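PDB 2WAG: lysozyme, putative from Bacillus anthracis, which probably cleaves the beta-1,4-glycosidic bonds of bacterial cell-wall peptidoglycan as a family GH25 lysozyme. Local coordinates for residues Y73-F78 and D105-A110; G138-L143 and Q160-I165. All coordinates share one frame; numbering follows the deposited sequence.

Interaction 1 of 2, residues Y73-F78 and D105-A110. With SO4 (sulfate ion), chain G.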
loop_
_atom_site.group_PDB
_atom_site.type_symbol
_atom_site.label_atom_id
_atom_site.label_comp_id
_atom_site.label_asym_id
_atom_site.label_seq_id
_atom_site.Cartn_x
_atom_site.Cartn_y
_atom_site.Cartn_z
ATOM N N TYR A 73 3.448 10.009 15.750
ATOM C CA TYR A 73 4.629 9.394 15.173
ATOM C C TYR A 73 5.467 10.355 14.349
ATOM O O TYR A 73 4.965 11.342 13.790
ATOM C CB TYR A 73 4.308 8.116 14.386
ATOM C CG TYR A 73 3.706 8.210 12.998
ATOM C CD1 TYR A 73 4.515 8.343 11.865
ATOM C CD2 TYR A 73 2.331 8.025 12.817
ATOM C CE1 TYR A 73 3.948 8.306 10.591
ATOM C CE2 TYR A 73 1.758 7.964 11.546
ATOM C CZ TYR A 73 2.579 8.120 10.442
ATOM O OH TYR A 73 2.076 8.075 9.159
ATOM N N HIS A 74 6.756 10.025 14.288
ATOM C CA HIS A 74 7.727 10.699 13.459
ATOM C C HIS A 74 8.130 9.772 12.328
ATOM O O HIS A 74 8.466 8.617 12.563
ATOM C CB HIS A 74 9.001 10.959 14.265
ATOM C CG HIS A 74 10.018 11.721 13.484
ATOM N ND1 HIS A 74 11.126 11.161 12.878
ATOM C CD2 HIS A 74 10.041 13.032 13.180
ATOM C CE1 HIS A 74 11.794 12.112 12.233
ATOM N NE2 HIS A 74 11.162 13.256 12.418
ATOM N N PHE A 75 8.113 10.279 11.093
ATOM C CA PHE A 75 8.586 9.485 9.975
ATOM C C PHE A 75 10.092 9.747 9.791
ATOM O O PHE A 75 10.502 10.856 9.459
ATOM C CB PHE A 75 7.773 9.776 8.708
ATOM C CG PHE A 75 7.983 8.762 7.632
ATOM C CD1 PHE A 75 7.001 7.806 7.339
ATOM C CD2 PHE A 75 9.173 8.722 6.935
ATOM C CE1 PHE A 75 7.229 6.851 6.344
ATOM C CE2 PHE A 75 9.404 7.782 5.953
ATOM C CZ PHE A 75 8.427 6.842 5.653
ATOM N N PHE A 76 10.902 8.730 10.047
ATOM C CA PHE A 76 12.356 8.861 10.053
ATOM C C PHE A 76 12.947 9.169 8.682
ATOM O O PHE A 76 12.504 8.612 7.669
ATOM C CB PHE A 76 12.937 7.553 10.596
ATOM C CG PHE A 76 14.426 7.568 10.844
ATOM C CD1 PHE A 76 14.976 8.286 11.899
ATOM C CD2 PHE A 76 15.269 6.818 10.029
ATOM C CE1 PHE A 76 16.384 8.272 12.112
ATOM C CE2 PHE A 76 16.640 6.771 10.262
ATOM C CZ PHE A 76 17.190 7.501 11.286
ATOM N N SER A 77 13.945 10.047 8.665
ATOM C CA SER A 77 14.739 10.327 7.483
ATOM C C SER A 77 16.120 9.706 7.623
ATOM O O SER A 77 16.751 9.791 8.681
ATOM C CB SER A 77 14.893 11.829 7.294
ATOM O OG SER A 77 15.839 12.064 6.262
ATOM N N PHE A 78 16.611 9.095 6.553
ATOM C CA PHE A 78 17.981 8.593 6.498
ATOM C C PHE A 78 18.998 9.688 6.204
ATOM O O PHE A 78 20.195 9.408 6.157
ATOM C CB PHE A 78 18.068 7.481 5.450
ATOM C CG PHE A 78 17.222 6.292 5.788
ATOM C CD1 PHE A 78 17.564 5.466 6.833
ATOM C CD2 PHE A 78 16.068 6.003 5.064
ATOM C CE1 PHE A 78 16.785 4.354 7.176
ATOM C CE2 PHE A 78 15.291 4.895 5.406
ATOM C CZ PHE A 78 15.649 4.075 6.447
ATOM N N ASP A 105 8.907 5.885 13.017
ATOM C CA ASP A 105 8.539 5.040 11.902
ATOM C C ASP A 105 9.754 4.924 10.968
ATOM O O ASP A 105 10.204 5.935 10.407
ATOM C CB ASP A 105 7.320 5.696 11.233
ATOM C CG ASP A 105 6.810 4.972 10.001
ATOM O OD1 ASP A 105 7.626 4.431 9.203
ATOM O OD2 ASP A 105 5.577 5.020 9.819
ATOM N N VAL A 106 10.296 3.713 10.863
ATOM C CA VAL A 106 11.525 3.450 10.082
ATOM C C VAL A 106 11.162 2.528 8.918
ATOM O O VAL A 106 10.820 1.343 9.121
ATOM C CB VAL A 106 12.605 2.796 10.953
ATOM C CG1 VAL A 106 13.882 2.593 10.159
ATOM C CG2 VAL A 106 12.868 3.609 12.229
ATOM N N GLU A 107 11.225 3.060 7.697
ATOM C CA GLU A 107 10.858 2.250 6.524
ATOM C C GLU A 107 11.417 2.909 5.279
ATOM O O GLU A 107 11.824 4.074 5.304
ATOM C CB GLU A 107 9.337 2.077 6.394
ATOM C CG GLU A 107 8.574 3.348 6.131
ATOM C CD GLU A 107 7.088 3.093 6.181
ATOM O OE1 GLU A 107 6.547 2.500 5.210
ATOM O OE2 GLU A 107 6.441 3.454 7.190
ATOM N N PHE A 108 11.429 2.163 4.183
ATOM C CA PHE A 108 11.893 2.755 2.938
ATOM C C PHE A 108 10.898 3.736 2.325
ATOM O O PHE A 108 9.682 3.603 2.499
ATOM C CB PHE A 108 12.284 1.682 1.936
ATOM C CG PHE A 108 13.489 0.916 2.358
ATOM C CD1 PHE A 108 14.721 1.547 2.381
ATOM C CD2 PHE A 108 13.407 -0.399 2.762
ATOM C CE1 PHE A 108 15.852 0.883 2.790
ATOM C CE2 PHE A 108 14.556 -1.082 3.186
ATOM C CZ PHE A 108 15.785 -0.426 3.184
ATOM N N TYR A 109 11.443 4.717 1.614
ATOM C CA TYR A 109 10.662 5.735 0.934
ATOM C C TYR A 109 11.494 6.282 -0.218
ATOM O O TYR A 109 12.673 5.953 -0.347
ATOM C CB TYR A 109 10.295 6.862 1.900
ATOM C CG TYR A 109 11.491 7.548 2.519
ATOM C CD1 TYR A 109 12.044 8.683 1.938
ATOM C CD2 TYR A 109 12.071 7.062 3.683
ATOM C CE1 TYR A 109 13.138 9.313 2.500
ATOM C CE2 TYR A 109 13.165 7.686 4.253
ATOM C CZ TYR A 109 13.695 8.810 3.658
ATOM O OH TYR A 109 14.784 9.433 4.222
ATOM N N ALA A 110 10.885 7.115 -1.053
ATOM C CA ALA A 110 11.590 7.692 -2.192
ATOM C C ALA A 110 12.413 6.634 -2.923
ATOM O O ALA A 110 11.885 5.601 -3.336
ATOM C CB ALA A 110 12.477 8.840 -1.740
HETATM S S SO4 G . 15.551 15.538 5.787
HETATM O O1 SO4 G . 14.704 14.693 4.962
HETATM O O2 SO4 G . 14.998 16.361 6.856
HETATM O O3 SO4 G . 16.688 16.149 5.085
HETATM O O4 SO4 G . 16.236 14.488 6.577
HETATM O O HOH W 1 12.554 5.748 7.562
HETATM O O HOH W 2 11.501 5.932 7.781
#

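Interaction 2 of 2, residues G138-L143 and Q160-I165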
loop_
_atom_site.group_PDB
_atom_site.type_symbol
_atom_site.label_atom_id
_atom_site.label_comp_id
_atom_site.label_asym_id
_atom_site.label_seq_id
_atom_site.Cartn_x
_atom_site.Cartn_y
_atom_site.Cartn_z
ATOM N N GLY A 138 9.293 10.799 28.912
ATOM C CA GLY A 138 9.265 9.889 30.064
ATOM C C GLY A 138 8.603 8.558 29.778
ATOM O O GLY A 138 8.107 7.911 30.694
ATOM N N LYS A 139 8.601 8.142 28.509
ATOM C CA LYS A 139 7.938 6.915 28.075
ATOM C C LYS A 139 8.827 6.148 27.109
ATOM O O LYS A 139 9.490 6.752 26.265
ATOM C CB LYS A 139 6.619 7.254 27.379
ATOM C CG LYS A 139 5.613 7.974 28.269
ATOM C CD LYS A 139 4.312 8.200 27.502
ATOM C CE LYS A 139 3.273 8.963 28.316
ATOM N NZ LYS A 139 2.628 8.085 29.329
ATOM N N LYS A 140 8.830 4.822 27.229
ATOM C CA LYS A 140 9.578 3.951 26.324
ATOM C C LYS A 140 9.110 4.171 24.890
ATOM O O LYS A 140 7.910 4.178 24.597
ATOM C CB LYS A 140 9.386 2.486 26.703
ATOM C CG LYS A 140 9.881 1.528 25.622
ATOM C CD LYS A 140 9.512 0.087 25.926
ATOM C CE LYS A 140 10.158 -0.405 27.209
ATOM N NZ LYS A 140 9.729 -1.797 27.514
ATOM N N VAL A 141 10.062 4.373 23.993
ATOM C CA VAL A 141 9.757 4.681 22.598
ATOM C C VAL A 141 9.357 3.424 21.827
ATOM O O VAL A 141 9.872 2.306 22.069
ATOM C CB VAL A 141 10.959 5.393 21.967
ATOM C CG1 VAL A 141 10.768 5.601 20.461
ATOM C CG2 VAL A 141 11.193 6.709 22.707
ATOM N N ILE A 142 8.388 3.605 20.927
ATOM C CA ILE A 142 7.959 2.550 20.014
ATOM C C ILE A 142 8.620 2.744 18.652
ATOM O O ILE A 142 8.628 3.860 18.136
ATOM C CB ILE A 142 6.420 2.627 19.828
ATOM C CG1 ILE A 142 5.677 2.394 21.157
ATOM C CG2 ILE A 142 5.965 1.604 18.794
ATOM C CD1 ILE A 142 4.286 2.976 21.137
ATOM N N LEU A 143 9.157 1.663 18.083
ATOM C CA LEU A 143 9.649 1.696 16.708
ATOM C C LEU A 143 8.671 0.953 15.811
ATOM O O LEU A 143 8.400 -0.231 16.057
ATOM C CB LEU A 143 11.023 1.035 16.592
ATOM C CG LEU A 143 12.123 1.659 17.457
ATOM C CD1 LEU A 143 13.411 0.868 17.325
ATOM C CD2 LEU A 143 12.356 3.144 17.092
ATOM N N GLN A 160 15.605 -1.536 24.099
ATOM C CA GLN A 160 15.004 -0.484 24.911
ATOM C C GLN A 160 13.699 0.047 24.330
ATOM O O GLN A 160 13.087 0.928 24.922
ATOM C CB GLN A 160 15.980 0.691 25.159
ATOM C CG GLN A 160 16.338 1.590 23.974
ATOM C CD GLN A 160 17.407 1.037 23.021
ATOM O OE1 GLN A 160 17.619 -0.172 22.913
ATOM N NE2 GLN A 160 18.095 1.943 22.314
ATOM N N CYS A 161 13.267 -0.468 23.186
ATOM C CA CYS A 161 12.025 0.006 22.538
ATOM C C CYS A 161 10.987 -1.089 22.454
ATOM O O CYS A 161 11.310 -2.172 22.551
ATOM C CB CYS A 161 12.290 0.497 21.098
ATOM S SG CYS A 161 13.479 1.940 21.058
ATOM N N ASP A 162 9.750 -0.719 22.240
ATOM C CA ASP A 162 8.731 -1.706 21.835
ATOM C C ASP A 162 8.578 -1.668 20.311
ATOM O O ASP A 162 8.858 -0.639 19.684
ATOM C CB ASP A 162 7.376 -1.352 22.463
ATOM C CG ASP A 162 7.273 -1.778 23.929
ATOM O OD1 ASP A 162 8.102 -2.595 24.368
ATOM O OD2 ASP A 162 6.331 -1.328 24.598
ATOM N N ILE A 163 8.161 -2.788 19.733
ATOM C CA ILE A 163 8.080 -2.926 18.278
ATOM C C ILE A 163 6.640 -2.917 17.783
ATOM O O ILE A 163 5.765 -3.607 18.324
ATOM C CB ILE A 163 8.777 -4.222 17.787
ATOM C CG1 ILE A 163 10.227 -4.308 18.313
ATOM C CG2 ILE A 163 8.705 -4.324 16.249
ATOM C CD1 ILE A 163 11.087 -3.110 17.926
ATOM N N TRP A 164 6.424 -2.105 16.755
ATOM C CA TRP A 164 5.161 -2.064 16.043
ATOM C C TRP A 164 5.480 -2.558 14.627
ATOM O O TRP A 164 6.212 -1.893 13.887
ATOM C CB TRP A 164 4.620 -0.633 16.075
ATOM C CG TRP A 164 3.366 -0.343 15.292
ATOM C CD1 TRP A 164 2.544 -1.220 14.618
ATOM C CD2 TRP A 164 2.816 0.957 15.108
ATOM N NE1 TRP A 164 1.509 -0.515 14.021
ATOM C CE2 TRP A 164 1.667 0.825 14.293
ATOM C CE3 TRP A 164 3.221 2.239 15.513
ATOM C CZ2 TRP A 164 0.907 1.932 13.890
ATOM C CZ3 TRP A 164 2.480 3.326 15.133
ATOM C CH2 TRP A 164 1.338 3.179 14.310
ATOM N N ILE A 165 4.997 -3.747 14.260
ATOM C CA ILE A 165 5.387 -4.377 12.989
ATOM C C ILE A 165 4.262 -4.311 11.958
ATOM O O ILE A 165 3.090 -4.556 12.282
ATOM C CB ILE A 165 5.827 -5.856 13.228
ATOM C CG1 ILE A 165 6.412 -6.481 11.955
ATOM C CG2 ILE A 165 4.685 -6.715 13.800
ATOM C CD1 ILE A 165 7.729 -5.852 11.464
HETATM O O HOH W 3 6.292 2.089 25.319
HETATM O O HOH W 4 11.252 -3.519 25.145
HETATM O O HOH W 5 6.495 -1.794 27.191
HETATM O O HOH W 6 12.843 3.732 24.426
#

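Interaction 1 of 2, residues Y73-F78 and D105-A110
Phe-75 lays its ring obliquely against the side chains of Asp-105 and Glu-107 and presses one edge toward Tyr-109, where two neighbouring parallel strands of the GH25 barrel run out into loops. Strand 69-75, helix 82-92 and strand 103-106 follow one another as a beta-alpha-beta unit, and Phe-75 pairs with Asp-105, both side chains on one face of the sheet. Backbone bonds from Asp-105 N to His-74 O (2.8 Å) and from Phe-76 N to Asp-105 O (2.9 Å) set this register. The spacing of Asp-105 and Glu-107 matches the Asp-X-Glu signature of GH25 active sites, consistent with a place in the catalytic pocket.

Phe-75 CZ meets the Glu-107 methylene CG at 3.5 Å, the two side chains crossing at about a right angle, while CE1 lies 3.8 Å from Asp-105 OD1. Beyond Glu-107, Phe-75 CE2 reaches Tyr-109 CD2 at 3.6 Å in an offset edge-to-face pair, with ring planes 77° apart. Tyr-109 CG stands between its backbone N and carbonyl carbon (chi1 59°), at the root of a ring that also meets Phe-78. That second pair is nearly parallel, at 6°, yet rim to rim, neither ring covering the other.

In this crystal Gly-2 of the second subunit, from its histidine-tag segment, hydrogen-bonds Glu-107 OE2, and Ser-3 of that subunit does the same to Tyr-73 OH. The Tyr-109 hydroxyl holds the loop that follows strand 69-75 by one bond: Phe-78 N donates to Tyr-109 OH at 3.0 Å, and Ser-77 CA rests 3.4 Å from the same oxygen.

Interaction 2 of 2, residues G138-L143 and Q160-I165
Lys-140 lays its aliphatic chain across Asp-162 at about a right angle, with CD 3.4 Å from Asp-162 OD1 and CG 3.3 Å from Gln-160 O. CG stands anti to the backbone N (chi1 167°), beside Gln-160 O; the chain bends at chi3 beyond it. In the conformer described, NZ lies 3.6 Å from Asp-162 OD1, a long salt bridge; a second conformer of Lys-140 makes this end less certain. A water bridges NZ and Asp-162 OD2, and OD2 is also hydrogen-bonded by Tyr-216, giving the carboxylate a partner besides the lysine.

Beside this polar pair the backbones come together as the start of a parallel ladder. Asp-162 is bonded through both its backbone N, which donates to Val-141 O, and its O, which accepts from Leu-143 N; Trp-164 N then bonds Leu-143 O at 2.8 Å. The ladder places alternate side chains on different faces. Ile-142, on the same face as Asp-162, brings CG2 to Trp-164 CB at 3.8 Å, approaching the indole near its plane at the edge. Leu-143 belongs to the other face, where its CG packs on Cys-161 CB, also at 3.8 Å. A water linking Val-141 N to Gln-160 O spans the segments just ahead of the ladder.

Further out, the Trp-164 indole is positioned by Asn-204, which accepts from NE1, and by the rings of Tyr-144 and Phe-42. The two strands belong to the beta-alpha-beta unit of strand 142-145, helix 147-154 and strand 162-166; strand 103-106 adjoins 142-145, strand 182-186 adjoins 162-166, and helix 119-137 packs against Val-141 and Cys-161.

Both contacts join parallel strands of one barrel sheet through beta-alpha-beta units, and strands 103-106 and 142-145, one from each, are neighbours. Their centres are 15 Å apart and they do not touch. Interaction 1 lies where its strands end, so its backbone bonds give way to an aromatic cluster and to acidic side chains at the probable active site, reached in this crystal by the second subunit. Interaction 2 lies where its strands begin: a water-bridged lysine-aspartate pair at the surface leads into a longer ladder with apolar packing on both faces, and no other protein chain of the assembly touches it. Both are largely buried.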